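Local coordinates for nitronate monooxygenase family protein (Pseudomonas aeruginosa, PDB 4QIT) that oxidises alkyl nitronates, probably propionate 3-nitronate above all, with molecular oxygen and an FMN cofactor bound in a TIM barrel, at residues 32-37 and 342-347; 90-95 and 306-311; 168-173 and 191-196; 338-343 and 349-354. The protein carries 1 engineered substitution. All coordinates share one frame; numbering follows the deposited sequence.

Interaction 1: 32-37 and 342-347; sequences PALAAA and LPAAEL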
loop_
_atom_site.group_PDB
_atom_site.type_symbol
_atom_site.label_atom_id
_atom_site.label_comp_id
_atom_site.label_asym_id
_atom_site.label_seq_id
_atom_site.Cartn_x
_atom_site.Cartn_y
_atom_site.Cartn_z
ATOM N N PRO A 32 -7.552 16.123 24.597
ATOM C CA PRO A 32 -8.869 16.767 24.618
ATOM C C PRO A 32 -8.913 18.090 23.842
ATOM O O PRO A 32 -9.923 18.358 23.182
ATOM C CB PRO A 32 -9.117 16.990 26.114
ATOM C CG PRO A 32 -8.406 15.842 26.761
ATOM C CD PRO A 32 -7.131 15.698 25.946
ATOM N N ALA A 33 -7.853 18.894 23.906
ATOM C CA ALA A 33 -7.814 20.146 23.151
ATOM C C ALA A 33 -7.905 19.907 21.639
ATOM O O ALA A 33 -8.632 20.616 20.944
ATOM C CB ALA A 33 -6.567 20.948 23.495
ATOM N N LEU A 34 -7.169 18.916 21.136
ATOM C CA LEU A 34 -7.195 18.616 19.703
ATOM C C LEU A 34 -8.581 18.129 19.282
ATOM O O LEU A 34 -9.143 18.611 18.289
ATOM C CB LEU A 34 -6.124 17.574 19.339
ATOM C CG LEU A 34 -6.177 17.120 17.880
ATOM C CD1 LEU A 34 -5.917 18.280 16.943
ATOM C CD2 LEU A 34 -5.170 16.003 17.635
ATOM N N ALA A 35 -9.127 17.177 20.042
ATOM C CA ALA A 35 -10.438 16.613 19.763
ATOM C C ALA A 35 -11.512 17.698 19.759
ATOM O O ALA A 35 -12.353 17.758 18.854
ATOM C CB ALA A 35 -10.781 15.512 20.784
ATOM N N ALA A 36 -11.479 18.568 20.767
ATOM C CA ALA A 36 -12.517 19.586 20.889
ATOM C C ALA A 36 -12.434 20.599 19.759
ATOM O O ALA A 36 -13.462 21.065 19.264
ATOM C CB ALA A 36 -12.427 20.276 22.227
ATOM N N ALA A 37 -11.217 20.936 19.351
ATOM C CA ALA A 37 -11.019 21.875 18.252
ATOM C C ALA A 37 -11.625 21.344 16.952
ATOM O O ALA A 37 -12.329 22.065 16.235
ATOM C CB ALA A 37 -9.542 22.197 18.080
ATOM N N LEU A 342 -0.895 23.756 11.310
ATOM C CA LEU A 342 -1.962 24.741 11.474
ATOM C C LEU A 342 -2.731 24.460 12.754
ATOM O O LEU A 342 -2.786 23.320 13.196
ATOM C CB LEU A 342 -2.939 24.649 10.303
ATOM C CG LEU A 342 -2.438 24.908 8.884
ATOM C CD1 LEU A 342 -3.503 24.495 7.879
ATOM C CD2 LEU A 342 -2.108 26.379 8.704
ATOM N N PRO A 343 -3.332 25.497 13.364
ATOM C CA PRO A 343 -4.320 25.244 14.419
ATOM C C PRO A 343 -5.370 24.280 13.883
ATOM O O PRO A 343 -5.755 24.382 12.712
ATOM C CB PRO A 343 -4.942 26.628 14.656
ATOM C CG PRO A 343 -3.856 27.583 14.271
ATOM C CD PRO A 343 -3.150 26.940 13.102
ATOM N N ALA A 344 -5.802 23.339 14.714
ATOM C CA ALA A 344 -6.663 22.263 14.235
ATOM C C ALA A 344 -7.969 22.729 13.608
ATOM O O ALA A 344 -8.411 22.160 12.607
ATOM C CB ALA A 344 -6.916 21.255 15.346
ATOM N N ALA A 345 -8.577 23.770 14.176
ATOM C CA ALA A 345 -9.797 24.323 13.606
ATOM C C ALA A 345 -9.532 24.887 12.207
ATOM O O ALA A 345 -10.325 24.658 11.286
ATOM C CB ALA A 345 -10.375 25.394 14.520
ATOM N N GLU A 346 -8.421 25.604 12.044
ATOM C CA GLU A 346 -8.026 26.086 10.716
ATOM C C GLU A 346 -7.760 24.928 9.755
ATOM O O GLU A 346 -8.143 24.984 8.587
ATOM C CB GLU A 346 -6.803 27.015 10.773
ATOM C CG GLU A 346 -6.403 27.561 9.386
ATOM C CD GLU A 346 -5.205 28.512 9.401
ATOM O OE1 GLU A 346 -4.758 28.939 10.494
ATOM O OE2 GLU A 346 -4.705 28.839 8.299
ATOM N N LEU A 347 -7.103 23.879 10.234
ATOM C CA LEU A 347 -6.867 22.740 9.357
ATOM C C LEU A 347 -8.190 22.105 8.916
ATOM O O LEU A 347 -8.373 21.825 7.733
ATOM C CB LEU A 347 -5.929 21.714 10.002
ATOM C CG LEU A 347 -5.722 20.446 9.171
ATOM C CD1 LEU A 347 -5.089 20.755 7.814
ATOM C CD2 LEU A 347 -4.876 19.429 9.929
#

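Interaction 2: 90-95 and 306-311; sequences RAWLDY and PFVYDA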
loop_
_atom_site.group_PDB
_atom_site.type_symbol
_atom_site.label_atom_id
_atom_site.label_comp_id
_atom_site.label_asym_id
_atom_site.label_seq_id
_atom_site.Cartn_x
_atom_site.Cartn_y
_atom_site.Cartn_z
ATOM N N ARG A 90 12.764 -11.686 29.498
ATOM C CA ARG A 90 14.100 -11.566 30.071
ATOM C C ARG A 90 15.157 -11.564 28.967
ATOM O O ARG A 90 16.081 -10.756 28.990
ATOM C CB ARG A 90 14.353 -12.708 31.059
ATOM C CG ARG A 90 15.660 -12.613 31.831
ATOM C CD ARG A 90 15.675 -13.655 32.939
ATOM N NE ARG A 90 16.985 -13.815 33.563
ATOM C CZ ARG A 90 17.194 -14.508 34.679
ATOM N NH1 ARG A 90 16.174 -15.090 35.296
ATOM N NH2 ARG A 90 18.417 -14.608 35.184
ATOM N N ALA A 91 15.000 -12.460 27.993
ATOM C CA ALA A 91 15.930 -12.537 26.872
ATOM C C ALA A 91 15.905 -11.259 26.023
ATOM O O ALA A 91 16.942 -10.819 25.513
ATOM C CB ALA A 91 15.635 -13.770 26.012
ATOM N N TRP A 92 14.715 -10.675 25.872
ATOM C CA TRP A 92 14.572 -9.448 25.103
ATOM C C TRP A 92 15.290 -8.295 25.804
ATOM O O TRP A 92 16.045 -7.551 25.172
ATOM C CB TRP A 92 13.094 -9.121 24.883
ATOM C CG TRP A 92 12.898 -7.988 23.924
ATOM C CD1 TRP A 92 12.519 -6.706 24.215
ATOM C CD2 TRP A 92 13.086 -8.041 22.510
ATOM N NE1 TRP A 92 12.463 -5.956 23.064
ATOM C CE2 TRP A 92 12.810 -6.756 22.000
ATOM C CE3 TRP A 92 13.471 -9.054 21.623
ATOM C CZ2 TRP A 92 12.901 -6.455 20.640
ATOM C CZ3 TRP A 92 13.560 -8.757 20.271
ATOM C CH2 TRP A 92 13.281 -7.465 19.792
ATOM N N LEU A 93 15.046 -8.153 27.105
ATOM C CA LEU A 93 15.729 -7.145 27.910
ATOM C C LEU A 93 17.251 -7.311 27.867
ATOM O O LEU A 93 17.976 -6.333 27.709
ATOM C CB LEU A 93 15.221 -7.192 29.350
ATOM C CG LEU A 93 13.770 -6.735 29.513
ATOM C CD1 LEU A 93 13.219 -7.129 30.876
ATOM C CD2 LEU A 93 13.680 -5.230 29.318
ATOM N N ASP A 94 17.733 -8.548 27.984
ATOM C CA ASP A 94 19.173 -8.794 27.915
ATOM C C ASP A 94 19.750 -8.324 26.579
ATOM O O ASP A 94 20.847 -7.754 26.519
ATOM C CB ASP A 94 19.483 -10.283 28.117
ATOM C CG ASP A 94 19.272 -10.742 29.549
ATOM O OD1 ASP A 94 19.070 -9.891 30.444
ATOM O OD2 ASP A 94 19.325 -11.968 29.780
ATOM N N TYR A 95 19.003 -8.575 25.508
ATOM C CA TYR A 95 19.382 -8.131 24.172
ATOM C C TYR A 95 19.470 -6.609 24.072
ATOM O O TYR A 95 20.356 -6.078 23.397
ATOM C CB TYR A 95 18.398 -8.675 23.127
ATOM C CG TYR A 95 18.748 -8.275 21.712
ATOM C CD1 TYR A 95 19.816 -8.868 21.046
ATOM C CD2 TYR A 95 18.016 -7.305 21.040
ATOM C CE1 TYR A 95 20.147 -8.499 19.751
ATOM C CE2 TYR A 95 18.340 -6.932 19.742
ATOM C CZ TYR A 95 19.406 -7.534 19.108
ATOM O OH TYR A 95 19.733 -7.171 17.823
ATOM N N PRO A 306 1.443 -6.103 24.594
ATOM C CA PRO A 306 2.205 -4.862 24.487
ATOM C C PRO A 306 3.450 -4.833 25.394
ATOM O O PRO A 306 4.005 -3.751 25.652
ATOM C CB PRO A 306 1.186 -3.833 24.981
ATOM C CG PRO A 306 0.513 -4.563 26.130
ATOM C CD PRO A 306 0.487 -6.039 25.720
ATOM N N PHE A 307 3.881 -5.998 25.882
ATOM C CA PHE A 307 5.061 -6.070 26.736
ATOM C C PHE A 307 6.291 -5.482 26.058
ATOM O O PHE A 307 7.110 -4.831 26.710
ATOM C CB PHE A 307 5.328 -7.520 27.183
ATOM C CG PHE A 307 4.180 -8.141 27.927
ATOM C CD1 PHE A 307 4.044 -7.952 29.300
ATOM C CD2 PHE A 307 3.238 -8.914 27.258
ATOM C CE1 PHE A 307 2.978 -8.521 29.988
ATOM C CE2 PHE A 307 2.173 -9.485 27.939
ATOM C CZ PHE A 307 2.043 -9.283 29.305
ATOM N N VAL A 308 6.440 -5.725 24.757
ATOM C CA VAL A 308 7.542 -5.134 24.001
ATOM C C VAL A 308 7.548 -3.613 24.124
ATOM O O VAL A 308 8.600 -3.008 24.342
ATOM C CB VAL A 308 7.499 -5.543 22.516
ATOM C CG1 VAL A 308 8.621 -4.864 21.728
ATOM C CG2 VAL A 308 7.596 -7.052 22.388
ATOM N N TYR A 309 6.374 -2.993 24.002
ATOM C CA TYR A 309 6.310 -1.537 24.122
ATOM C C TYR A 309 6.715 -1.038 25.511
ATOM O O TYR A 309 7.288 0.037 25.636
ATOM C CB TYR A 309 4.934 -0.990 23.708
ATOM C CG TYR A 309 4.997 0.459 23.248
ATOM C CD1 TYR A 309 6.070 0.914 22.494
ATOM C CD2 TYR A 309 3.989 1.361 23.560
ATOM C CE1 TYR A 309 6.145 2.226 22.057
ATOM C CE2 TYR A 309 4.058 2.688 23.125
ATOM C CZ TYR A 309 5.140 3.104 22.371
ATOM O OH TYR A 309 5.233 4.408 21.928
ATOM N N ASP A 310 6.439 -1.820 26.549
ATOM C CA ASP A 310 6.874 -1.458 27.894
ATOM C C ASP A 310 8.403 -1.379 27.948
ATOM O O ASP A 310 8.962 -0.453 28.540
ATOM C CB ASP A 310 6.334 -2.475 28.903
ATOM C CG ASP A 310 6.489 -2.014 30.343
ATOM O OD1 ASP A 310 6.362 -0.799 30.609
ATOM O OD2 ASP A 310 6.741 -2.872 31.222
ATOM N N ALA A 311 9.078 -2.329 27.306
ATOM C CA ALA A 311 10.535 -2.313 27.259
ATOM C C ALA A 311 11.030 -1.092 26.476
ATOM O O ALA A 311 11.941 -0.378 26.907
ATOM C CB ALA A 311 11.078 -3.618 26.646
#

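Interaction 3: 168-173 and 191-196; sequences AALVEA and GVFEPE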
loop_
_atom_site.group_PDB
_atom_site.type_symbol
_atom_site.label_atom_id
_atom_site.label_comp_id
_atom_site.label_asym_id
_atom_site.label_seq_id
_atom_site.Cartn_x
_atom_site.Cartn_y
_atom_site.Cartn_z
ATOM N N ALA A 168 -13.403 -6.857 7.765
ATOM C CA ALA A 168 -14.623 -6.065 7.631
ATOM C C ALA A 168 -15.870 -6.926 7.856
ATOM O O ALA A 168 -16.849 -6.454 8.431
ATOM C CB ALA A 168 -14.675 -5.395 6.274
ATOM N N ALA A 169 -15.823 -8.186 7.422
ATOM C CA ALA A 169 -16.938 -9.108 7.651
ATOM C C ALA A 169 -17.159 -9.349 9.143
ATOM O O ALA A 169 -18.298 -9.479 9.605
ATOM C CB ALA A 169 -16.701 -10.421 6.924
ATOM N N LEU A 170 -16.066 -9.406 9.896
ATOM C CA LEU A 170 -16.149 -9.588 11.342
ATOM C C LEU A 170 -16.704 -8.332 12.014
ATOM O O LEU A 170 -17.441 -8.417 13.001
ATOM C CB LEU A 170 -14.778 -9.969 11.922
ATOM C CG LEU A 170 -14.190 -11.292 11.419
ATOM C CD1 LEU A 170 -12.772 -11.533 11.941
ATOM C CD2 LEU A 170 -15.101 -12.447 11.813
ATOM N N VAL A 171 -16.364 -7.163 11.476
ATOM C CA VAL A 171 -16.914 -5.921 11.999
ATOM C C VAL A 171 -18.420 -5.886 11.778
ATOM O O VAL A 171 -19.179 -5.463 12.661
ATOM C CB VAL A 171 -16.232 -4.702 11.350
ATOM C CG1 VAL A 171 -16.970 -3.401 11.691
ATOM C CG2 VAL A 171 -14.795 -4.636 11.808
ATOM N N GLU A 172 -18.847 -6.342 10.604
ATOM C CA GLU A 172 -20.267 -6.413 10.285
ATOM C C GLU A 172 -20.973 -7.358 11.243
ATOM O O GLU A 172 -22.037 -7.029 11.767
ATOM C CB GLU A 172 -20.484 -6.868 8.838
ATOM C CG GLU A 172 -20.050 -5.853 7.801
ATOM C CD GLU A 172 -20.023 -6.425 6.395
ATOM O OE1 GLU A 172 -19.635 -5.685 5.463
ATOM O OE2 GLU A 172 -20.382 -7.613 6.220
ATOM N N ALA A 173 -20.365 -8.515 11.492
ATOM C CA ALA A 173 -20.965 -9.514 12.380
ATOM C C ALA A 173 -21.037 -9.052 13.838
ATOM O O ALA A 173 -21.878 -9.524 14.611
ATOM C CB ALA A 173 -20.217 -10.839 12.275
ATOM N N GLY A 191 -4.063 -2.149 12.016
ATOM C CA GLY A 191 -5.247 -2.694 12.663
ATOM C C GLY A 191 -5.476 -4.176 12.435
ATOM O O GLY A 191 -6.580 -4.663 12.676
ATOM N N VAL A 192 -4.452 -4.893 11.969
ATOM C CA VAL A 192 -4.556 -6.326 11.682
ATOM C C VAL A 192 -5.025 -7.111 12.908
ATOM O O VAL A 192 -4.467 -6.956 13.999
ATOM C CB VAL A 192 -3.203 -6.891 11.217
ATOM C CG1 VAL A 192 -3.328 -8.401 10.947
ATOM C CG2 VAL A 192 -2.710 -6.168 9.980
ATOM N N PHE A 193 -6.058 -7.938 12.737
ATOM C CA PHE A 193 -6.647 -8.657 13.874
ATOM C C PHE A 193 -5.707 -9.734 14.416
ATOM O O PHE A 193 -5.505 -9.834 15.631
ATOM C CB PHE A 193 -7.978 -9.324 13.486
ATOM C CG PHE A 193 -9.158 -8.382 13.393
ATOM C CD1 PHE A 193 -8.992 -7.014 13.206
ATOM C CD2 PHE A 193 -10.453 -8.889 13.470
ATOM C CE1 PHE A 193 -10.098 -6.168 13.114
ATOM C CE2 PHE A 193 -11.558 -8.051 13.383
ATOM C CZ PHE A 193 -11.377 -6.683 13.201
ATOM N N GLU A 194 -5.164 -10.538 13.506
ATOM C CA GLU A 194 -4.348 -11.693 13.864
ATOM C C GLU A 194 -3.072 -11.673 13.048
ATOM O O GLU A 194 -2.979 -12.332 12.013
ATOM C CB GLU A 194 -5.123 -12.990 13.586
ATOM C CG GLU A 194 -6.398 -13.134 14.409
ATOM C CD GLU A 194 -7.155 -14.412 14.117
ATOM O OE1 GLU A 194 -7.645 -14.576 12.979
ATOM O OE2 GLU A 194 -7.257 -15.256 15.028
ATOM N N PRO A 195 -2.088 -10.883 13.489
ATOM C CA PRO A 195 -0.890 -10.706 12.662
ATOM C C PRO A 195 -0.082 -11.991 12.483
ATOM O O PRO A 195 0.709 -12.071 11.553
ATOM C CB PRO A 195 -0.085 -9.623 13.397
ATOM C CG PRO A 195 -0.728 -9.459 14.745
ATOM C CD PRO A 195 -2.125 -9.995 14.665
ATOM N N GLU A 196 -0.296 -12.988 13.338
ATOM C CA GLU A 196 0.383 -14.274 13.167
ATOM C C GLU A 196 -0.038 -14.982 11.879
ATOM O O GLU A 196 0.661 -15.877 11.397
ATOM C CB GLU A 196 0.155 -15.182 14.382
ATOM C CG GLU A 196 -1.279 -15.642 14.572
ATOM C CD GLU A 196 -2.096 -14.701 15.440
ATOM O OE1 GLU A 196 -1.715 -13.519 15.586
ATOM O OE2 GLU A 196 -3.124 -15.152 15.989
#

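Interaction 4: 338-343 and 349-354; sequences LARELP and RTLVEE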
loop_
_atom_site.group_PDB
_atom_site.type_symbol
_atom_site.label_atom_id
_atom_site.label_comp_id
_atom_site.label_asym_id
_atom_site.label_seq_id
_atom_site.Cartn_x
_atom_site.Cartn_y
_atom_site.Cartn_z
ATOM N N LEU A 338 3.353 15.633 3.022
ATOM C CA LEU A 338 2.322 16.634 2.754
ATOM C C LEU A 338 1.754 17.254 4.036
ATOM O O LEU A 338 0.756 17.991 3.994
ATOM C CB LEU A 338 1.192 16.019 1.934
ATOM C CG LEU A 338 1.649 15.299 0.666
ATOM C CD1 LEU A 338 0.462 14.594 0.008
ATOM C CD2 LEU A 338 2.318 16.267 -0.283
ATOM N N ALA A 339 2.382 16.954 5.172
ATOM C CA ALA A 339 1.954 17.506 6.453
ATOM C C ALA A 339 2.035 19.026 6.476
ATOM O O ALA A 339 2.938 19.630 5.878
ATOM C CB ALA A 339 2.771 16.904 7.596
ATOM N N ARG A 340 1.060 19.632 7.146
ATOM C CA ARG A 340 0.988 21.073 7.347
ATOM C C ARG A 340 0.897 21.336 8.842
ATOM O O ARG A 340 0.444 20.475 9.605
ATOM C CB ARG A 340 -0.242 21.653 6.655
ATOM C CG ARG A 340 -0.162 21.630 5.143
ATOM C CD ARG A 340 -1.448 22.119 4.494
ATOM N NE ARG A 340 -2.434 21.055 4.300
ATOM C CZ ARG A 340 -3.542 21.202 3.583
ATOM N NH1 ARG A 340 -3.817 22.363 2.999
ATOM N NH2 ARG A 340 -4.374 20.184 3.445
ATOM N N GLU A 341 1.318 22.532 9.249
ATOM C CA GLU A 341 1.300 22.950 10.652
ATOM C C GLU A 341 0.301 24.084 10.824
ATOM O O GLU A 341 0.612 25.241 10.513
ATOM C CB GLU A 341 2.691 23.419 11.093
ATOM C CG GLU A 341 2.757 23.875 12.555
ATOM C CD GLU A 341 4.166 24.211 12.999
ATOM O OE1 GLU A 341 4.994 24.579 12.139
ATOM O OE2 GLU A 341 4.454 24.104 14.209
ATOM N N LEU A 342 -0.895 23.756 11.310
ATOM C CA LEU A 342 -1.962 24.741 11.474
ATOM C C LEU A 342 -2.731 24.460 12.754
ATOM O O LEU A 342 -2.786 23.320 13.196
ATOM C CB LEU A 342 -2.939 24.649 10.303
ATOM C CG LEU A 342 -2.438 24.908 8.884
ATOM C CD1 LEU A 342 -3.503 24.495 7.879
ATOM C CD2 LEU A 342 -2.108 26.379 8.704
ATOM N N PRO A 343 -3.332 25.497 13.364
ATOM C CA PRO A 343 -4.320 25.244 14.419
ATOM C C PRO A 343 -5.370 24.280 13.883
ATOM O O PRO A 343 -5.755 24.382 12.712
ATOM C CB PRO A 343 -4.942 26.628 14.656
ATOM C CG PRO A 343 -3.856 27.583 14.271
ATOM C CD PRO A 343 -3.150 26.940 13.102
ATOM N N ARG A 349 -11.157 23.539 8.698
ATOM C CA ARG A 349 -11.713 24.522 7.771
ATOM C C ARG A 349 -11.083 24.403 6.381
ATOM O O ARG A 349 -11.783 24.397 5.359
ATOM C CB ARG A 349 -11.443 25.919 8.345
ATOM C CG ARG A 349 -12.453 27.003 8.023
ATOM C CD ARG A 349 -12.148 28.257 8.851
ATOM N NE ARG A 349 -12.162 27.958 10.275
ATOM C CZ ARG A 349 -11.193 28.253 11.143
ATOM N NH1 ARG A 349 -10.087 28.881 10.767
ATOM N NH2 ARG A 349 -11.346 27.911 12.413
ATOM N N THR A 350 -9.759 24.300 6.356
ATOM C CA THR A 350 -9.003 24.222 5.115
ATOM C C THR A 350 -9.330 22.947 4.337
ATOM O O THR A 350 -9.507 22.979 3.117
ATOM C CB THR A 350 -7.491 24.312 5.391
ATOM O OG1 THR A 350 -7.193 25.576 6.016
ATOM C CG2 THR A 350 -6.706 24.201 4.101
ATOM N N LEU A 351 -9.406 21.826 5.048
ATOM C CA LEU A 351 -9.809 20.565 4.437
ATOM C C LEU A 351 -11.198 20.632 3.820
ATOM O O LEU A 351 -11.426 20.085 2.738
ATOM C CB LEU A 351 -9.744 19.437 5.463
ATOM C CG LEU A 351 -8.331 19.092 5.951
ATOM C CD1 LEU A 351 -8.437 18.142 7.124
ATOM C CD2 LEU A 351 -7.491 18.475 4.839
ATOM N N VAL A 352 -12.126 21.305 4.495
ATOM C CA VAL A 352 -13.475 21.466 3.953
ATOM C C VAL A 352 -13.480 22.321 2.685
ATOM O O VAL A 352 -14.168 21.998 1.715
ATOM C CB VAL A 352 -14.438 22.058 5.003
ATOM C CG1 VAL A 352 -15.787 22.402 4.370
ATOM C CG2 VAL A 352 -14.605 21.075 6.163
ATOM N N GLU A 353 -12.700 23.399 2.683
ATOM C CA GLU A 353 -12.584 24.243 1.493
ATOM C C GLU A 353 -12.012 23.428 0.333
ATOM O O GLU A 353 -12.490 23.522 -0.806
ATOM C CB GLU A 353 -11.695 25.461 1.769
ATOM C CG GLU A 353 -11.612 26.434 0.602
ATOM C CD GLU A 353 -10.513 27.472 0.768
ATOM O OE1 GLU A 353 -9.983 27.608 1.894
ATOM O OE2 GLU A 353 -10.177 28.146 -0.231
ATOM N N GLU A 354 -10.998 22.618 0.624
ATOM C CA GLU A 354 -10.377 21.786 -0.398
ATOM C C GLU A 354 -11.338 20.700 -0.894
ATOM O O GLU A 354 -11.335 20.357 -2.073
ATOM C CB GLU A 354 -9.060 21.182 0.128
ATOM C CG GLU A 354 -7.960 22.214 0.362
ATOM C CD GLU A 354 -6.735 21.686 1.105
ATOM O OE1 GLU A 354 -6.769 20.558 1.673
ATOM O OE2 GLU A 354 -5.723 22.428 1.143
#

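Interaction 1: 32-37 and 342-347
The methyl groups of Leu34 and Ala37 meet the methyl of Ala344, and no ring or other flat side chain takes part. The contact lies in the outer helical layer of the TIM barrel. Helix 32-41, the first helix after strand 21-23, packs here against the start of the C-terminal helix 344-355. The pivot is the Ala344 methyl. It fits the notch between two residues one helical turn apart, with Leu34 CD1 at 3.5 Å from Ala344 CB and Ala37 CB at 3.9 Å from that same carbon. These two flanking carbons, Leu34 CD1 and Ala37 CB, are 5.5 Å apart. Leu34 reaches across because its CG lies anti to the backbone N (chi1 175°). Its second torsion (chi2 62°) then turns CD1, and not CD2, to Ala344. Alanines on both sides keep the helices close: the CA atoms of Ala37 and Ala345 are only 5.4 Å apart. Val38 and Ala41 of helix 32-41 extend the same apolar seam onto Ala344 and Ala345. Cys251 also touches Ala344. The Leu34 side chain also touches Gln23 of barrel strand 21-23, and lies about 9 Å from the bound FMN. The start of helix 344-355 is held as well. Pro343 is at the N-cap position, and the Ala344 N-H, in the first turn, is hydrogen-bonded to Glu253 OE1. Glu253 also touches Leu34, so one residue contacts both helices. On the outer flank, the Ala345 methyl carbon, CB, lies 4.2 Å from the carbonyl oxygen, Ala37 O.

Interaction 2: 90-95 and 306-311
Trp92 and Leu93 close round the methyl group of Ala311. This methyl sits at the edge of the indole, near its plane, with Ala311 CB 4.2 Å from Trp92 CD1. Leu93 completes the grip, its CD2 lying 4.1 Å from Ala311 CB. Val308, one turn before Ala311, approaches the indole obliquely, and its CG1 is 4.2 Å from Trp92 NE1. All four residues are buried, and the contact is van der Waals packing, mainly between apolar groups. The indole projects toward helix 307-320 because Trp92 CG is anti to its own N (chi1 -171°). The large indole bridges helices that are well separated, with local axes 10.9 Å apart at closest and running 29° from parallel. In the next shell, Leu302 packs on Trp92 and Leu96 on Ala311. Phe307 touches Glu89, one turn further back on the first helix. Helix 307-320 starts just after Pro306, which follows a cis peptide bond, and Asp310 OD2 accepts a hydrogen bond from Lys112 N. The contact therefore joins helix 86-101, which follows barrel strand 72-77, to helix 307-320, which lies beyond the last barrel strand in sequence.

Interaction 3: 168-173 and 191-196
Phe193, whose ring packs on Leu170 and Val171, is anchored through its backbone: Phe193 N is hydrogen-bonded to Glu167 OE2. Glu167 belongs to the same helix, 165-173, as the two aliphatic partners, so this helix holds both the main chain and the ring. The ring comes in with CG beside the backbone N (chi1 -77°) and extends toward the helix. At its far end, Val171 CG2 meets the edge close to the ring plane, 4.2 Å from Phe193 CZ. Leu170 lies obliquely along one side of the ring. Its CD1 is 3.8 Å from Phe193 CD2, and its CB is 4.0 Å from Phe193 CE2. The side chains of Leu170 and Phe193 run alongside each other in opposing senses, so Leu170 touches a ring side at two atoms. Gly191 O lies in the ring plane at another edge, 3.4 Å from Phe193 CD1. The aromatic edge thus faces a carbonyl oxygen of its own loop. Val171 is buried here, while Leu170 lies on the exposed outer margin. The loop has further polar ties. Arg281 NH1 donates to Val192 O, and Gly191 N is hydrogen-bonded to Gln182 OE1. Gln182 probably binds FMN, so this bond connects the loop to the cofactor site; the Phe193 side chain is about 10 Å from the bound FMN. Gly188 and Ser189, just upstream, line the nitroethane pocket. The segment 191-196 lies between the short strand 188-189 and helix 204-212, and it packs against helix 165-173, which directly precedes barrel strand 178-182.

Interaction 4: 338-343 and 349-354
Arg340 and Glu354 reach toward each other and meet end-on in a two-pronged salt bridge. Their guanidinium and carboxylate planes are nearly coplanar, 12° apart. Arg340 NH1 donates to Glu354 OE2 at 2.7 Å, and Arg340 NH2 donates to Glu354 OE1 at 3.0 Å. The second bond is almost straight (174°) and uses the syn lone pair of OE1. The first also arrives on the syn side, but somewhat out of the carboxylate plane. Arg340 bends at chi3 (-87°) to present both nitrogens, whereas the Glu354 chain runs extended beyond CG. Two bonds fix the rotation of each group. Each also has a second partner: Arg340 NH2 donates to Met226 O, and Glu354 OE1 accepts from Gly228 N. These bonds tie the pair to the junction between the loop at Met226 and Asp227 and the start of helix 228-236. Asp227 packs on both side chains. Two aliphatic carbons approach the guanidinium obliquely. Thr350 CG2 is 3.6 Å from Arg340 NH1, and Leu351 CD2 is 3.8 Å from Arg340 NH2. The Thr350 hydroxyl is engaged with Glu346 O of its own helix. Leu342 makes a loose contact, its CD1 4.3 Å from Thr350 OG1. The segment 338-343 thus folds back along the helix it leads into. Leu338, at its start, packs on Arg209 of the second subunit. Helix 344-355 itself lies against the barrel wall, with Leu351 and Val352 on Ile21 of strand 21-23 and Leu351 near Met244 of strand 241-244.

Overall arrangement
Interactions 1 and 4 both use helix 344-355 and share Leu342 and Pro343. Their centres are 11 Å apart. Interaction 1 joins the start of that helix to helix 32-41, and interaction 4 ties its later turns to the preceding loop. Interaction 2 lies on the opposite side of the chain's centre from interaction 1, their centres about 36 Å apart, and is the fully buried one. Interaction 3 is partly buried, like interaction 1, and is nested in sequence within the loops closed by interactions 1 and 2. Chemistry follows place: methyl and aromatic packing serves the first three, while interaction 4, at the surface, relies on a salt bridge.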